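Local coordinates for protein methyltransferase (Streptococcus pyogenes, PDB 2ESR) that is probably an S-adenosylmethionine-dependent methyltransferase with a Rossmann-like fold, of the family that includes the RsmD rRNA methyltransferases, at residues Asp37-Ser42 with Leu106-Ala111. Numbering follows the deposited sequence.
Sequences DLFAGS and LDPPYA
F39 lays its phenyl ring against P108 and buries more surface than any other residue of the contact, with L106 second. The proline's CB sits over the middle of the ring, 3.3 Å from the F39 centroid and only 6° off the normal, a CH-pi contact aimed straight at the aromatic face. CB is nearly equidistant from all six ring carbons, coming closest to F39 CD1 at 3.4 Å. F39 has left-handed backbone angles as the chain leaves strand 34-38, and its CB points toward the 106-111 loop. At the root of the side chain, F39 CB lies 3.5 Å from D107 O. P109 CD approaches the ring obliquely, 3.9 Å from F39 CD2. T114 of helix 111-124 touches both F39 and P108.

One step deeper, L38 and L106 run side by side on the same face of the sheet. Their matching first torsions (chi1 -63° and -56°) send the two side chains the same way, and L106 CD2 meets L38 CD1 at 3.6 Å. Helix 111-124 covers the pair through T118 and I119.

These are the C-terminal ends of two neighbouring parallel strands, where Rossmann-like methyltransferases place their cofactor and catalytic loops. The sequence D107-P108-P109-Y110 matches the DPPY motif of N-directed methyltransferases, and G41 lies in a glycine-rich turn consistent with S-adenosylmethionine binding. Between the two segments the fit depends on apolar and CH-pi packing, without hydrogen bonds, while backbone bonding of L38 with F105 and the bonds of T114 OG1 to P109 O and Y110 O hold the surroundings.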
# COMPACT_ATOMS: atom_id res chain seq x y z
N ASP A 37 -0.59 7.49 6.89
CA ASP A 37 -1.42 7.79 8.04
C ASP A 37 -1.17 6.71 9.08
O ASP A 37 -1.74 5.62 9.00
CB ASP A 37 -2.90 7.80 7.63
CG ASP A 37 -3.79 8.48 8.66
OD1 ASP A 37 -3.39 8.58 9.84
OD2 ASP A 37 -4.90 8.91 8.28
N LEU A 38 -0.31 7.01 10.05
CA LEU A 38 0.02 6.08 11.11
C LEU A 38 -0.99 6.31 12.24
O LEU A 38 -1.40 7.45 12.48
CB LEU A 38 1.45 6.32 11.59
CG LEU A 38 2.53 6.08 10.53
CD1 LEU A 38 3.90 6.43 11.10
CD2 LEU A 38 2.50 4.62 10.09
N PHE A 39 -1.36 5.25 12.93
CA PHE A 39 -2.35 5.34 14.00
C PHE A 39 -3.56 6.00 13.33
O PHE A 39 -4.15 6.94 13.85
CB PHE A 39 -1.84 6.22 15.15
CG PHE A 39 -0.41 5.94 15.55
CD1 PHE A 39 0.63 6.70 15.01
CD2 PHE A 39 -0.10 4.92 16.45
CE1 PHE A 39 1.96 6.44 15.36
CE2 PHE A 39 1.22 4.66 16.81
CZ PHE A 39 2.25 5.42 16.26
N ALA A 40 -3.91 5.47 12.16
CA ALA A 40 -4.98 6.00 11.32
C ALA A 40 -6.38 6.22 11.89
O ALA A 40 -7.10 7.09 11.40
CB ALA A 40 -5.08 5.16 10.06
N GLY A 41 -6.77 5.45 12.90
CA GLY A 41 -8.10 5.62 13.47
C GLY A 41 -9.18 5.31 12.46
O GLY A 41 -9.29 4.17 12.00
N SER A 42 -10.00 6.31 12.11
CA SER A 42 -11.06 6.12 11.13
C SER A 42 -10.55 6.46 9.73
O SER A 42 -11.29 6.36 8.75
CB SER A 42 -12.26 7.00 11.49
OG SER A 42 -12.76 6.67 12.77
N LEU A 106 0.06 11.95 11.99
CA LEU A 106 0.38 11.26 13.24
C LEU A 106 -0.52 11.74 14.37
O LEU A 106 -0.52 12.92 14.72
CB LEU A 106 1.83 11.51 13.66
CG LEU A 106 2.99 11.17 12.72
CD1 LEU A 106 4.30 11.47 13.44
CD2 LEU A 106 2.94 9.70 12.31
N ASP A 107 -1.29 10.81 14.93
CA ASP A 107 -2.17 11.11 16.07
C ASP A 107 -2.15 9.82 16.88
O ASP A 107 -3.10 9.04 16.86
CB ASP A 107 -3.59 11.42 15.60
CG ASP A 107 -4.50 11.83 16.76
OD1 ASP A 107 -5.62 12.33 16.50
OD2 ASP A 107 -4.09 11.64 17.92
N PRO A 108 -1.05 9.59 17.62
CA PRO A 108 -0.90 8.38 18.43
C PRO A 108 -1.17 8.52 19.91
O PRO A 108 -1.39 9.62 20.43
CB PRO A 108 0.55 8.02 18.17
CG PRO A 108 1.21 9.38 18.24
CD PRO A 108 0.22 10.34 17.57
N PRO A 109 -1.18 7.38 20.62
CA PRO A 109 -1.40 7.34 22.06
C PRO A 109 -0.04 7.79 22.60
O PRO A 109 0.96 7.70 21.88
CB PRO A 109 -1.68 5.86 22.33
CG PRO A 109 -0.89 5.18 21.27
CD PRO A 109 -1.19 6.02 20.06
N TYR A 110 0.02 8.24 23.85
CA TYR A 110 1.26 8.76 24.41
C TYR A 110 1.83 9.71 23.37
O TYR A 110 2.99 9.61 22.97
CB TYR A 110 2.26 7.62 24.69
CG TYR A 110 1.74 6.59 25.66
CD1 TYR A 110 1.08 5.45 25.20
CD2 TYR A 110 1.86 6.77 27.03
CE1 TYR A 110 0.56 4.51 26.10
CE2 TYR A 110 1.35 5.85 27.93
CZ TYR A 110 0.69 4.72 27.46
OH TYR A 110 0.18 3.81 28.35
N ALA A 111 0.98 10.63 22.92
CA ALA A 111 1.29 11.61 21.89
C ALA A 111 2.71 12.15 21.81
O ALA A 111 3.44 11.82 20.88
CB ALA A 111 0.30 12.77 21.96